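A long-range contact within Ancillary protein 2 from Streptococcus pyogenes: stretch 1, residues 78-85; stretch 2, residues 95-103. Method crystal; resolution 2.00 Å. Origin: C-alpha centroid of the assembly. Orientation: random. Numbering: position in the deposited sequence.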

ATOM      1  N   GLU I  78      16.144  -1.753  17.391  1.00 61.53           N
ATOM      2  CA  GLU I  78      15.507  -0.998  18.470  1.00 64.11           C
ATOM      3  C   GLU I  78      14.435  -0.132  17.837  1.00 64.71           C
ATOM      4  O   GLU I  78      14.693   0.522  16.827  1.00 61.63           O
ATOM      5  CB  GLU I  78      16.535  -0.103  19.186  1.00 69.09           C
ATOM      6  CG  GLU I  78      17.259  -0.799  20.327  1.00 85.42           C
ATOM      7  CD  GLU I  78      18.655  -0.291  20.640  1.00112.15           C
ATOM      8  OE1 GLU I  78      18.916   0.922  20.451  1.00107.85           O
ATOM      9  OE2 GLU I  78      19.486  -1.108  21.103  1.00103.28           O
ATOM     10  N   GLY I  79      13.228  -0.178  18.385  1.00 62.14           N
ATOM     11  CA  GLY I  79      12.103   0.594  17.866  1.00 61.32           C
ATOM     12  C   GLY I  79      12.137   2.084  18.166  1.00 68.56           C
ATOM     13  O   GLY I  79      11.109   2.644  18.550  1.00 70.42           O
ATOM     14  N   THR I  80      13.306   2.745  17.971  1.00 64.64           N
ATOM     15  CA  THR I  80      13.522   4.185  18.181  1.00 66.05           C
ATOM     16  C   THR I  80      12.908   5.026  17.031  1.00 69.18           C
ATOM     17  O   THR I  80      12.562   4.469  15.979  1.00 65.70           O
ATOM     18  CB  THR I  80      15.033   4.473  18.281  1.00 70.37           C
ATOM     19  OG1 THR I  80      15.645   4.287  17.007  1.00 67.00           O
ATOM     20  CG2 THR I  80      15.742   3.616  19.330  1.00 69.46           C
ATOM     21  N   ASN I  81      12.839   6.369  17.212  1.00 67.86           N
ATOM     22  CA  ASN I  81      12.363   7.327  16.198  1.00 66.37           C
ATOM     23  C   ASN I  81      13.351   7.409  15.028  1.00 68.76           C
ATOM     24  O   ASN I  81      12.929   7.491  13.874  1.00 66.29           O
ATOM     25  CB  ASN I  81      12.139   8.711  16.810  1.00 68.70           C
ATOM     26  CG  ASN I  81      10.915   8.781  17.695  1.00 94.85           C
ATOM     27  OD1 ASN I  81       9.809   8.380  17.310  1.00 82.89           O
ATOM     28  ND2 ASN I  81      11.077   9.308  18.901  1.00 95.62           N
ATOM     29  N   GLU I  82      14.665   7.343  15.336  1.00 66.91           N
ATOM     30  CA  GLU I  82      15.760   7.352  14.364  1.00 66.07           C
ATOM     31  C   GLU I  82      15.623   6.188  13.367  1.00 64.84           C
ATOM     32  O   GLU I  82      15.731   6.419  12.165  1.00 62.88           O
ATOM     33  CB  GLU I  82      17.119   7.309  15.092  1.00 70.95           C
ATOM     34  CG  GLU I  82      18.338   7.525  14.204  1.00 84.46           C
ATOM     35  CD  GLU I  82      19.692   7.456  14.899  1.00118.61           C
ATOM     36  OE1 GLU I  82      19.774   7.752  16.115  1.00116.79           O
ATOM     37  OE2 GLU I  82      20.678   7.090  14.218  1.00120.72           O
ATOM     38  N   ASN I  83      15.344   4.964  13.857  1.00 59.29           N
ATOM     39  CA  ASN I  83      15.174   3.795  12.999  1.00 55.94           C
ATOM     40  C   ASN I  83      13.904   3.865  12.141  1.00 56.74           C
ATOM     41  O   ASN I  83      13.934   3.389  11.007  1.00 54.34           O
ATOM     42  CB  ASN I  83      15.271   2.495  13.785  1.00 55.79           C
ATOM     43  CG  ASN I  83      16.689   2.164  14.186  1.00 77.71           C
ATOM     44  OD1 ASN I  83      17.659   2.512  13.504  1.00 72.66           O
ATOM     45  ND2 ASN I  83      16.842   1.453  15.287  1.00 65.15           N
ATOM     46  N   PHE I  84      12.834   4.532  12.636  1.00 54.35           N
ATOM     47  CA  PHE I  84      11.613   4.745  11.845  1.00 51.37           C
ATOM     48  C   PHE I  84      11.879   5.719  10.733  1.00 54.33           C
ATOM     49  O   PHE I  84      11.460   5.470   9.611  1.00 52.11           O
ATOM     50  CB  PHE I  84      10.443   5.263  12.690  1.00 53.73           C
ATOM     51  CG  PHE I  84       9.620   4.173  13.323  1.00 54.26           C
ATOM     52  CD1 PHE I  84       8.935   3.252  12.537  1.00 53.47           C
ATOM     53  CD2 PHE I  84       9.546   4.053  14.707  1.00 58.43           C
ATOM     54  CE1 PHE I  84       8.181   2.239  13.124  1.00 54.56           C
ATOM     55  CE2 PHE I  84       8.785   3.042  15.293  1.00 61.10           C
ATOM     56  CZ  PHE I  84       8.117   2.134  14.503  1.00 56.44           C
ATOM     57  N   ILE I  85      12.582   6.823  11.026  1.00 51.86           N
ATOM     58  CA  ILE I  85      12.901   7.816  10.001  1.00 51.13           C
ATOM     59  C   ILE I  85      13.775   7.186   8.895  1.00 54.06           C
ATOM     60  O   ILE I  85      13.561   7.457   7.711  1.00 53.26           O
ATOM     61  CB  ILE I  85      13.485   9.091  10.641  1.00 56.81           C
ATOM     62  CG1 ILE I  85      12.368   9.859  11.395  1.00 58.73           C
ATOM     63  CG2 ILE I  85      14.168   9.988   9.598  1.00 57.09           C
ATOM     64  CD1 ILE I  85      12.832  10.658  12.615  1.00 65.67           C
ATOM     65  N   ASP I  95       3.781  15.199  15.659  1.00 89.76           N
ATOM     66  CA  ASP I  95       3.446  15.036  17.079  1.00 91.99           C
ATOM     67  C   ASP I  95       4.725  14.764  17.882  1.00 96.26           C
ATOM     68  O   ASP I  95       4.695  14.822  19.111  1.00 99.59           O
ATOM     69  CB  ASP I  95       2.435  13.887  17.270  1.00 92.36           C
ATOM     70  CG  ASP I  95       2.913  12.554  16.714  1.00101.49           C
ATOM     71  OD1 ASP I  95       3.726  11.885  17.396  1.00103.81           O
ATOM     72  OD2 ASP I  95       2.484  12.185  15.588  1.00 99.08           O
ATOM     73  N   GLY I  96       5.802  14.402  17.172  1.00 89.48           N
ATOM     74  CA  GLY I  96       7.140  14.122  17.692  1.00 89.87           C
ATOM     75  C   GLY I  96       7.303  12.966  18.660  1.00 92.88           C
ATOM     76  O   GLY I  96       8.381  12.788  19.236  1.00 94.27           O
ATOM     77  N   GLN I  97       6.238  12.182  18.856  1.00 86.63           N
ATOM     78  CA  GLN I  97       6.255  10.997  19.705  1.00 85.25           C
ATOM     79  C   GLN I  97       5.731   9.785  18.912  1.00 81.16           C
ATOM     80  O   GLN I  97       4.812   9.084  19.341  1.00 80.27           O
ATOM     81  CB  GLN I  97       5.549  11.226  21.053  1.00 90.67           C
ATOM     82  CG  GLN I  97       4.163  11.875  20.991  1.00104.28           C
ATOM     83  CD  GLN I  97       3.425  11.792  22.311  1.00122.39           C
ATOM     84  OE1 GLN I  97       4.007  11.552  23.382  1.00116.60           O
ATOM     85  NE2 GLN I  97       2.116  11.989  22.262  1.00115.73           N
ATOM     86  N   LEU I  98       6.333   9.566  17.729  1.00 72.06           N
ATOM     87  CA  LEU I  98       5.989   8.477  16.806  1.00 66.78           C
ATOM     88  C   LEU I  98       6.108   7.129  17.525  1.00 68.38           C
ATOM     89  O   LEU I  98       5.091   6.472  17.726  1.00 67.55           O
ATOM     90  CB  LEU I  98       6.856   8.544  15.530  1.00 64.05           C
ATOM     91  CG  LEU I  98       6.597   7.493  14.433  1.00 65.02           C
ATOM     92  CD1 LEU I  98       5.260   7.715  13.727  1.00 63.36           C
ATOM     93  CD2 LEU I  98       7.695   7.521  13.407  1.00 66.95           C
ATOM     94  N   GLN I  99       7.319   6.785  17.995  1.00 64.81           N
ATOM     95  CA  GLN I  99       7.636   5.586  18.775  1.00 65.13           C
ATOM     96  C   GLN I  99       6.588   5.331  19.885  1.00 70.80           C
ATOM     97  O   GLN I  99       6.040   4.226  19.951  1.00 70.79           O
ATOM     98  CB  GLN I  99       9.060   5.737  19.363  1.00 68.97           C
ATOM     99  CG  GLN I  99       9.453   4.754  20.469  1.00 91.75           C
ATOM    100  CD  GLN I  99      10.908   4.881  20.871  1.00120.16           C
ATOM    101  OE1 GLN I  99      11.455   5.983  21.037  1.00122.02           O
ATOM    102  NE2 GLN I  99      11.560   3.748  21.082  1.00110.60           N
ATOM    103  N   GLN I 100       6.285   6.370  20.706  1.00 67.89           N
ATOM    104  CA  GLN I 100       5.324   6.342  21.826  1.00 69.22           C
ATOM    105  C   GLN I 100       3.903   6.071  21.369  1.00 68.11           C
ATOM    106  O   GLN I 100       3.201   5.274  21.995  1.00 67.60           O
ATOM    107  CB  GLN I 100       5.394   7.628  22.672  1.00 74.05           C
ATOM    108  CG  GLN I 100       6.692   7.763  23.461  1.00 89.55           C
ATOM    109  CD  GLN I 100       7.803   8.502  22.740  1.00 98.83           C
ATOM    110  OE1 GLN I 100       7.806   8.677  21.515  1.00 84.45           O
ATOM    111  NE2 GLN I 100       8.790   8.948  23.500  1.00 93.71           N
ATOM    112  N   ASN I 101       3.502   6.700  20.254  1.00 61.78           N
ATOM    113  CA  ASN I 101       2.185   6.510  19.659  1.00 59.60           C
ATOM    114  C   ASN I 101       1.996   5.086  19.167  1.00 58.96           C
ATOM    115  O   ASN I 101       0.956   4.482  19.431  1.00 58.01           O
ATOM    116  CB  ASN I 101       1.930   7.527  18.551  1.00 59.57           C
ATOM    117  CG  ASN I 101       1.612   8.893  19.095  1.00 81.58           C
ATOM    118  OD1 ASN I 101       0.975   9.049  20.144  1.00 75.63           O
ATOM    119  ND2 ASN I 101       2.063   9.916  18.406  1.00 75.15           N
ATOM    120  N   ILE I 102       3.024   4.537  18.501  1.00 53.89           N
ATOM    121  CA  ILE I 102       3.019   3.179  17.979  1.00 50.71           C
ATOM    122  C   ILE I 102       2.931   2.185  19.141  1.00 55.47           C
ATOM    123  O   ILE I 102       2.065   1.301  19.115  1.00 53.74           O
ATOM    124  CB  ILE I 102       4.201   2.941  16.992  1.00 51.35           C
ATOM    125  CG1 ILE I 102       3.916   3.657  15.641  1.00 50.18           C
ATOM    126  CG2 ILE I 102       4.458   1.440  16.765  1.00 47.35           C
ATOM    127  CD1 ILE I 102       5.112   4.037  14.850  1.00 53.69           C
ATOM    128  N   LEU I 103       3.769   2.379  20.175  1.00 55.90           N
ATOM    129  CA  LEU I 103       3.779   1.553  21.393  1.00 58.57           C
ATOM    130  C   LEU I 103       2.413   1.540  22.070  1.00 64.07           C
ATOM    131  O   LEU I 103       1.953   0.467  22.481  1.00 63.53           O
ATOM    132  CB  LEU I 103       4.842   2.022  22.384  1.00 62.41           C
ATOM    133  CG  LEU I 103       6.103   1.156  22.542  1.00 67.42           C
ATOM    134  CD1 LEU I 103       6.918   1.621  23.720  1.00 70.24           C
ATOM    135  CD2 LEU I 103       5.776  -0.319  22.718  1.00 70.84           C
TER

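Two helix beginnings meet in this contact, their axes nearly perpendicular (94°) and 10.2 Å apart at closest approach. Together the stretches bury 358 Å², most of it through Gln99, Asn81 and Phe84.

The backbones come nearest at Asn81 and Gln99, whose CA atoms lie 5.7 Å apart, and here the one hydrogen bond between the stretches forms. Gln99 N donates to Asn81 OD1 at 3.0 Å with an almost linear angle of 170°. Gln99 lies in the first turn of its helix, where a backbone amide has no carbonyl of a preceding turn to pair with; the short amide side chain of Asn81 supplies an acceptor from the other stretch. Although the CA-to-CB bond of Asn81 points sideways, its m rotamer brings the carboxamide across, and Asn81 OD1 also packs 3.5 Å from Leu98 CB.

Gln99 itself points toward stretch 1. With chi1 and chi2 both t, its extended chain spans the gap to the segment before helix 81-85, placing Gln99 NE2 2.8 Å from Gly79 O; the angle is poor for a hydrogen bond, so this is a close polar approach. Gln99 NE2 also lies 3.5 Å from Thr80 CA. Thr80 caps its own helix, Thr80 OG1 accepting from Asn83 N at 3.2 Å, while its CB points away from stretch 2.

One turn beyond Asn81, the buried Phe84 provides the apolar part of the contact. Phe84 CB meets Leu98 CD2 at 3.6 Å, and Ile102 CD1 sits over one face of the Phe84 ring, 4.0 Å from its centroid, in a CH-pi contact. Leu98 and Ile102 are four residues apart, so the CA-to-CB bonds of both point toward stretch 1 from successive turns, and both side chains pack against Phe84; their branched aliphatic side chains suit this buried setting. The contact thus combines a directional polar link with hydrophobic packing.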